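Local coordinates for protein phosphoribosyl-AMP cyclohydrolase (Medicago truncatula, PDB 7BGM) that catalyses the second and third steps of histidine biosynthesis in plants, probably turning phosphoribosyl-ATP into phosphoribosyl-AMP and then hydrolysing the latter's adenine ring open, at residues A[62-65]-A[66-70]; A[99-103]-A[104-108]; A[204-208]-A[209-213]. One frame throughout, in Å; residues are numbered along the deposited sequence.

Contact 1 of 3, residues A[62-65]-A[66-70]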
loop_
_atom_site.group_PDB
_atom_site.type_symbol
_atom_site.label_atom_id
_atom_site.label_comp_id
_atom_site.label_asym_id
_atom_site.label_seq_id
_atom_site.Cartn_x
_atom_site.Cartn_y
_atom_site.Cartn_z
ATOM N N TRP A 62 -23.038 6.245 -8.568
ATOM C CA TRP A 62 -23.267 5.613 -7.274
ATOM C C TRP A 62 -22.093 5.892 -6.363
ATOM O O TRP A 62 -20.949 6.008 -6.802
ATOM C CB TRP A 62 -23.506 4.102 -7.375
ATOM C CG TRP A 62 -22.305 3.291 -7.802
ATOM C CD1 TRP A 62 -21.771 3.191 -9.077
ATOM C CD2 TRP A 62 -21.530 2.429 -6.972
ATOM N NE1 TRP A 62 -20.680 2.318 -9.068
ATOM C CE2 TRP A 62 -20.530 1.825 -7.793
ATOM C CE3 TRP A 62 -21.601 2.070 -5.616
ATOM C CZ2 TRP A 62 -19.588 0.917 -7.285
ATOM C CZ3 TRP A 62 -20.684 1.157 -5.122
ATOM C CH2 TRP A 62 -19.667 0.604 -5.952
ATOM N N THR A 63 -22.404 6.015 -5.088
ATOM C CA THR A 63 -21.414 6.314 -4.068
ATOM C C THR A 63 -21.197 5.041 -3.270
ATOM O O THR A 63 -22.168 4.438 -2.782
ATOM C CB THR A 63 -21.884 7.460 -3.187
ATOM O OG1 THR A 63 -22.015 8.646 -3.994
ATOM C CG2 THR A 63 -20.893 7.712 -2.026
ATOM N N LYS A 64 -19.944 4.615 -3.171
ATOM C CA LYS A 64 -19.633 3.431 -2.395
ATOM C C LYS A 64 -20.087 3.640 -0.957
ATOM O O LYS A 64 -19.742 4.650 -0.332
ATOM C CB LYS A 64 -18.141 3.149 -2.480
ATOM C CG LYS A 64 -17.681 2.097 -1.534
ATOM C CD LYS A 64 -18.273 0.743 -1.938
ATOM C CE LYS A 64 -18.612 -0.099 -0.751
ATOM N NZ LYS A 64 -19.194 -1.413 -1.236
ATOM N N GLY A 65 -20.921 2.718 -0.446
ATOM C CA GLY A 65 -21.484 2.851 0.889
ATOM C C GLY A 65 -22.880 3.447 0.945
ATOM O O GLY A 65 -23.495 3.483 2.046
ATOM N N GLU A 66 -23.444 3.893 -0.195
ATOM C CA GLU A 66 -24.770 4.498 -0.093
ATOM C C GLU A 66 -25.813 3.526 0.459
ATOM O O GLU A 66 -26.765 3.972 1.098
ATOM C CB GLU A 66 -25.232 5.045 -1.431
ATOM C CG GLU A 66 -25.529 4.023 -2.461
ATOM C CD GLU A 66 -26.088 4.697 -3.696
ATOM O OE1 GLU A 66 -27.331 4.765 -3.833
ATOM O OE2 GLU A 66 -25.282 5.208 -4.497
ATOM N N THR A 67 -25.648 2.217 0.247
ATOM C CA THR A 67 -26.484 1.189 0.879
ATOM C C THR A 67 -25.787 0.472 2.021
ATOM O O THR A 67 -26.416 0.176 3.046
ATOM C CB THR A 67 -26.904 0.128 -0.146
ATOM O OG1 THR A 67 -27.540 0.774 -1.231
ATOM C CG2 THR A 67 -27.872 -0.904 0.470
ATOM N N SER A 68 -24.519 0.126 1.845
ATOM C CA SER A 68 -23.830 -0.691 2.829
ATOM C C SER A 68 -23.350 0.097 4.020
ATOM O O SER A 68 -23.009 -0.514 5.044
ATOM C CB SER A 68 -22.602 -1.355 2.198
ATOM O OG SER A 68 -21.650 -0.345 1.852
ATOM N N ASN A 69 -23.276 1.426 3.895
ATOM C CA ASN A 69 -22.751 2.343 4.914
ATOM C C ASN A 69 -21.233 2.294 5.002
ATOM O O ASN A 69 -20.645 3.013 5.844
ATOM C CB ASN A 69 -23.338 2.082 6.313
ATOM C CG ASN A 69 -23.600 3.357 7.073
ATOM O OD1 ASN A 69 -24.098 4.335 6.498
ATOM N ND2 ASN A 69 -23.307 3.350 8.377
ATOM N N ASN A 70 -20.559 1.526 4.134
ATOM C CA ASN A 70 -19.098 1.434 4.154
ATOM C C ASN A 70 -18.500 2.450 3.180
ATOM O O ASN A 70 -17.895 2.105 2.159
ATOM C CB ASN A 70 -18.664 0.007 3.841
ATOM C CG ASN A 70 -19.108 -0.957 4.922
ATOM O OD1 ASN A 70 -19.171 -0.565 6.089
ATOM N ND2 ASN A 70 -19.441 -2.201 4.557
HETATM O O HOH W 1 -19.617 -2.678 1.354
HETATM O O HOH W 2 -25.355 4.365 3.997
#
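S68 OG packs closely on G65, 3.3 Å from its CA. The chain leaves strand 60-63 through a type II beta turn running from T63 to E66, closed by E66 N bonding T63 O at 2.9 Å, and G65 takes its third position with a positive phi of 97°. A side chain here would collide with the carbonyl carbon of N70 and be jammed against the carbonyl oxygen of K64. N69 N then bonds G65 O at 2.8 Å, while S68 OG accepts N70 N in an ST turn, so the loop curls back over the glycine. K64 packs alongside, its CG 3.7 Å from N70 O; bends in the chain carry NZ to the backbone oxygen of T96 and to a water that also bonds S68 OG and N70 ND2.

The other side is looser. E66 is exposed, yet its carboxylate is tethered: with CG set between the backbone N and the carbonyl carbon (chi1 69°) and the chain extended beyond, OE2 runs back alongside the strand end and accepts T63 N through its anti lone pair at 3.0 Å, in a nearly straight bond (166°). Further out, a water lies within bonding reach of both G65 O and N69 OD1. This glycine-centred turn forms part of the cyclohydrolase nucleotide site: W62 and K64 through S68 are AMP-binding residues in structures of this protein.

Contact 2 of 3, residues A[99-103]-A[104-108]. With ZN (zinc ion), chain C.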
loop_
_atom_site.group_PDB
_atom_site.type_symbol
_atom_site.label_atom_id
_atom_site.label_comp_id
_atom_site.label_asym_id
_atom_site.label_seq_id
_atom_site.Cartn_x
_atom_site.Cartn_y
_atom_site.Cartn_z
ATOM N N THR A 99 -19.204 -8.600 -1.208
ATOM C CA THR A 99 -19.135 -9.956 -0.677
ATOM C C THR A 99 -18.818 -9.982 0.811
ATOM O O THR A 99 -18.887 -11.051 1.426
ATOM C CB THR A 99 -18.056 -10.778 -1.401
ATOM O OG1 THR A 99 -16.766 -10.202 -1.150
ATOM C CG2 THR A 99 -18.302 -10.843 -2.899
ATOM N N GLY A 100 -18.440 -8.847 1.401
ATOM C CA GLY A 100 -17.991 -8.796 2.779
ATOM C C GLY A 100 -16.486 -8.772 2.954
ATOM O O GLY A 100 -16.008 -8.439 4.054
ATOM N N ALA A 101 -15.725 -9.099 1.901
ATOM C CA ALA A 101 -14.273 -9.046 1.957
ATOM C C ALA A 101 -13.801 -7.609 2.167
ATOM O O ALA A 101 -14.443 -6.653 1.745
ATOM C CB ALA A 101 -13.668 -9.573 0.659
ATOM N N GLU A 102 -12.643 -7.462 2.806
ATOM C CA GLU A 102 -12.153 -6.135 3.158
ATOM C C GLU A 102 -11.875 -5.287 1.920
ATOM O O GLU A 102 -12.108 -4.062 1.919
ATOM C CB GLU A 102 -10.905 -6.296 4.014
ATOM C CG GLU A 102 -10.485 -5.081 4.675
ATOM C CD GLU A 102 -9.542 -5.411 5.801
ATOM O OE1 GLU A 102 -9.939 -6.162 6.715
ATOM O OE2 GLU A 102 -8.400 -4.976 5.735
ATOM N N THR A 103 -11.387 -5.926 0.862
ATOM C CA THR A 103 -11.190 -5.319 -0.445
ATOM C C THR A 103 -11.787 -6.238 -1.477
ATOM O O THR A 103 -12.105 -7.418 -1.205
ATOM C CB THR A 103 -9.712 -5.104 -0.828
ATOM O OG1 THR A 103 -9.147 -6.391 -1.167
ATOM C CG2 THR A 103 -8.937 -4.452 0.354
ATOM N N CYS A 104 -11.884 -5.709 -2.681
ATOM C CA CYS A 104 -12.420 -6.525 -3.763
ATOM C C CYS A 104 -11.399 -7.525 -4.337
ATOM O O CYS A 104 -11.764 -8.325 -5.210
ATOM C CB CYS A 104 -12.962 -5.638 -4.886
ATOM S SG CYS A 104 -14.412 -4.660 -4.466
ATOM N N TYR A 105 -10.167 -7.548 -3.862
ATOM C CA TYR A 105 -9.080 -8.319 -4.483
ATOM C C TYR A 105 -8.639 -9.424 -3.550
ATOM O O TYR A 105 -7.845 -9.206 -2.635
ATOM C CB TYR A 105 -7.886 -7.418 -4.868
ATOM C CG TYR A 105 -8.235 -6.365 -5.907
ATOM C CD1 TYR A 105 -8.070 -6.638 -7.283
ATOM C CD2 TYR A 105 -8.784 -5.126 -5.535
ATOM C CE1 TYR A 105 -8.370 -5.672 -8.241
ATOM C CE2 TYR A 105 -9.110 -4.166 -6.484
ATOM C CZ TYR A 105 -8.885 -4.437 -7.836
ATOM O OH TYR A 105 -9.217 -3.458 -8.755
ATOM N N TYR A 106 -9.215 -10.615 -3.762
ATOM C CA TYR A 106 -8.961 -11.794 -2.945
ATOM C C TYR A 106 -8.885 -13.068 -3.793
ATOM O O TYR A 106 -9.000 -14.182 -3.249
ATOM C CB TYR A 106 -10.068 -11.916 -1.883
ATOM C CG TYR A 106 -11.435 -11.825 -2.463
ATOM C CD1 TYR A 106 -12.018 -12.947 -3.061
ATOM C CD2 TYR A 106 -12.179 -10.647 -2.376
ATOM C CE1 TYR A 106 -13.279 -12.890 -3.590
ATOM C CE2 TYR A 106 -13.462 -10.567 -2.918
ATOM C CZ TYR A 106 -14.008 -11.703 -3.522
ATOM O OH TYR A 106 -15.268 -11.688 -4.085
ATOM N N THR A 107 -8.722 -12.946 -5.115
ATOM C CA THR A 107 -8.712 -14.106 -6.001
ATOM C C THR A 107 -7.310 -14.256 -6.587
ATOM O O THR A 107 -6.965 -13.602 -7.586
ATOM C CB THR A 107 -9.773 -13.921 -7.088
ATOM O OG1 THR A 107 -11.080 -13.780 -6.450
ATOM C CG2 THR A 107 -9.802 -15.120 -8.070
ATOM N N PRO A 108 -6.442 -15.062 -5.972
ATOM C CA PRO A 108 -5.048 -15.156 -6.449
ATOM C C PRO A 108 -4.971 -16.135 -7.604
ATOM O O PRO A 108 -5.463 -17.256 -7.510
ATOM C CB PRO A 108 -4.279 -15.658 -5.223
ATOM C CG PRO A 108 -5.321 -16.468 -4.437
ATOM C CD PRO A 108 -6.695 -15.913 -4.794
HETATM ZN ZN ZN C . -16.037 -6.288 -4.679
#
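Y106 folds back over the loop that precedes it, and T99, A101 and T103 all meet its ring. Apolar contact comes from A101: its methyl approaches the ring obliquely, CB lying 3.5 Å from CD2. At the phenol end T99 and the tyrosine come at each other from opposite directions, and CG2 of the threonine makes a van der Waals contact with the polar OH of Y106 at 3.4 Å. The torsion of Y106, whose CG stands between its own backbone N and carbonyl carbon (chi1 51°), sets the ring against A101 and T99. Its edge also meets a polar atom: T103 O lies near the ring plane, 3.4 Å from CD2.

Hydrogen bonds fix the backbone beneath. T103 OG1, buried, accepts Y105 N at 3.1 Å with an N-H...O angle of 162°, tying the loop to the residue that follows C104. A weak bond with the same two-residue span, A101 N to T99 OG1 at 3.4 Å, shapes the start of the loop. The phenol of Y105 bonds S85 OG of the second subunit, and Y105, T107 and P108 pair antiparallel with a strand of that subunit, continuing the sheet across the interface.

Metal coordination is the third kind of interaction. C104 points its side chain away from the loop and binds a zinc ion through SG at 2.3 Å; C97 of the same chain and C81 of the second subunit supply the other protein sulphurs. Three cysteines make a soft set of ligands well suited to zinc, and because one of them comes from the partner chain, the site is complete only in the dimer. That shared, sulphur-rich site is consistent with the zinc centre of phosphoribosyl-AMP cyclohydrolases, whose reaction is a metal-dependent hydrolysis.

Contact 3 of 3, residues A[204-208]-A[209-213]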
loop_
_atom_site.group_PDB
_atom_site.type_symbol
_atom_site.label_atom_id
_atom_site.label_comp_id
_atom_site.label_asym_id
_atom_site.label_seq_id
_atom_site.Cartn_x
_atom_site.Cartn_y
_atom_site.Cartn_z
ATOM N N LYS A 204 -1.991 -8.030 21.667
ATOM C CA LYS A 204 -2.847 -6.942 22.145
ATOM C C LYS A 204 -4.032 -6.647 21.229
ATOM O O LYS A 204 -4.822 -5.743 21.534
ATOM C CB LYS A 204 -2.026 -5.658 22.323
ATOM C CG LYS A 204 -0.910 -5.772 23.367
ATOM C CD LYS A 204 -1.436 -6.092 24.792
ATOM C CE LYS A 204 -2.330 -4.977 25.340
ATOM N NZ LYS A 204 -2.881 -5.288 26.735
ATOM N N ASP A 205 -4.165 -7.373 20.117
ATOM C CA ASP A 205 -5.286 -7.206 19.193
ATOM C C ASP A 205 -5.230 -5.833 18.516
ATOM O O ASP A 205 -6.261 -5.196 18.282
ATOM C CB ASP A 205 -6.631 -7.425 19.907
ATOM C CG ASP A 205 -7.775 -7.698 18.943
ATOM O OD1 ASP A 205 -7.509 -8.037 17.770
ATOM O OD2 ASP A 205 -8.950 -7.573 19.364
ATOM N N VAL A 206 -4.015 -5.366 18.224
ATOM C CA VAL A 206 -3.789 -4.088 17.542
ATOM C C VAL A 206 -3.352 -4.359 16.111
ATOM O O VAL A 206 -2.438 -5.155 15.873
ATOM C CB VAL A 206 -2.746 -3.223 18.273
ATOM C CG1 VAL A 206 -2.486 -1.959 17.471
ATOM C CG2 VAL A 206 -3.286 -2.860 19.651
ATOM N N LYS A 207 -4.010 -3.692 15.164
ATOM C CA LYS A 207 -3.645 -3.757 13.752
ATOM C C LYS A 207 -2.635 -2.666 13.385
ATOM O O LYS A 207 -2.700 -1.536 13.875
ATOM C CB LYS A 207 -4.893 -3.601 12.890
ATOM C CG LYS A 207 -5.945 -4.642 13.169
ATOM C CD LYS A 207 -5.761 -5.843 12.312
ATOM C CE LYS A 207 -6.011 -5.419 10.850
ATOM N NZ LYS A 207 -6.529 -6.454 9.951
ATOM N N VAL A 208 -1.710 -3.007 12.482
ATOM C CA VAL A 208 -0.769 -2.019 11.943
ATOM C C VAL A 208 -1.511 -0.785 11.425
ATOM O O VAL A 208 -1.077 0.356 11.631
ATOM C CB VAL A 208 0.082 -2.661 10.826
ATOM C CG1 VAL A 208 0.823 -1.585 9.990
ATOM C CG2 VAL A 208 1.071 -3.676 11.413
ATOM N N GLU A 209 -2.622 -1.001 10.709
ATOM C CA GLU A 209 -3.430 0.117 10.198
ATOM C C GLU A 209 -3.839 1.089 11.311
ATOM O O GLU A 209 -3.864 2.315 11.099
ATOM C CB GLU A 209 -4.664 -0.416 9.461
ATOM C CG GLU A 209 -5.590 0.700 8.990
ATOM C CD GLU A 209 -6.738 0.211 8.092
ATOM O OE1 GLU A 209 -6.942 -1.029 8.002
ATOM O OE2 GLU A 209 -7.460 1.087 7.539
ATOM N N GLU A 210 -4.164 0.564 12.507
ATOM C CA GLU A 210 -4.540 1.434 13.633
ATOM C C GLU A 210 -3.358 2.266 14.096
ATOM O O GLU A 210 -3.521 3.435 14.473
ATOM C CB GLU A 210 -5.098 0.597 14.783
ATOM C CG GLU A 210 -6.419 -0.052 14.394
ATOM C CD GLU A 210 -6.925 -1.143 15.337
ATOM O OE1 GLU A 210 -6.130 -1.838 15.988
ATOM O OE2 GLU A 210 -8.158 -1.319 15.384
ATOM N N VAL A 211 -2.161 1.684 14.060
ATOM C CA VAL A 211 -0.955 2.421 14.427
ATOM C C VAL A 211 -0.705 3.538 13.421
ATOM O O VAL A 211 -0.417 4.684 13.792
ATOM C CB VAL A 211 0.245 1.460 14.518
ATOM C CG1 VAL A 211 1.567 2.254 14.817
ATOM C CG2 VAL A 211 -0.004 0.380 15.596
ATOM N N LEU A 212 -0.860 3.238 12.124
ATOM C CA LEU A 212 -0.594 4.255 11.115
ATOM C C LEU A 212 -1.649 5.363 11.138
ATOM O O LEU A 212 -1.336 6.520 10.843
ATOM C CB LEU A 212 -0.510 3.598 9.724
ATOM C CG LEU A 212 0.645 2.597 9.553
ATOM C CD1 LEU A 212 0.798 1.990 8.157
ATOM C CD2 LEU A 212 1.970 3.250 9.986
ATOM N N GLN A 213 -2.901 5.033 11.459
ATOM C CA GLN A 213 -3.883 6.073 11.705
ATOM C C GLN A 213 -3.416 7.001 12.829
ATOM O O GLN A 213 -3.536 8.226 12.710
ATOM C CB GLN A 213 -5.251 5.452 12.040
ATOM C CG GLN A 213 -6.258 6.500 12.474
ATOM C CD GLN A 213 -7.655 5.952 12.641
ATOM O OE1 GLN A 213 -8.097 5.123 11.869
ATOM N NE2 GLN A 213 -8.365 6.439 13.646
HETATM O O HOH W 3 -7.943 -4.601 16.265
#
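V208, in the first turn of helix 208-218, lies side by side with L212 one turn on, CG1 reaching to 4.0 Å from CD1, while V208 O accepts L212 N at 2.9 Å. M198, L128 and Y129 of the same chain pack on this valine, joining the new helix to helices 183-204 and 127-140.

E210 holds the start of the helix. Its CG lies anti to the carbonyl carbon (chi1 -66°) and the chain then runs extended, bringing OE1 back to accept K207 N at 2.9 Å. The bond is almost straight (173°) but meets the carboxylate from above its plane. The same oxygen forms a salt bridge with K183 of the second subunit. With an alanine here, K207 N would probably lose this acceptor and K183 of the second subunit its carboxylate partner.

K207 is the N-cap residue. Its CB rests 3.8 Å from E210 OE1, and its carbonyl oxygen receives V211 N at 3.3 Å, in the carbonyl plane, plus a weak bond from E210 N. Ahead of it, D205 ends helix 183-204 in a Schellman motif. A glutamate at N3 accepting the N-cap N-H is the side-chain-to-backbone half of a capping box, here starting the last modelled helix of the pyrophosphohydrolase region.

Overall arrangement
Followed from the N terminus, the three contacts come in series, each folding its own short piece of chain, and none nests within or crosses another. Contact 1 closes the loop between strands 60-63 and 72-74; contact 2 turns the loop after strand 85-92 into strand 105-108. Their centres are about 17 Å apart, and T96 links them, its backbone bonding both K64 and E102. Contact 3 closes the bend between helices 183-204 and 208-218 in the other family region, yet its nearest atoms lie about 5 Å from contact 2. E209 ties helix 208-218 to the sheet, through K91 on strand 85-92 and N25 on strand 19-25, while contacts 2 and 3 both touch the second subunit.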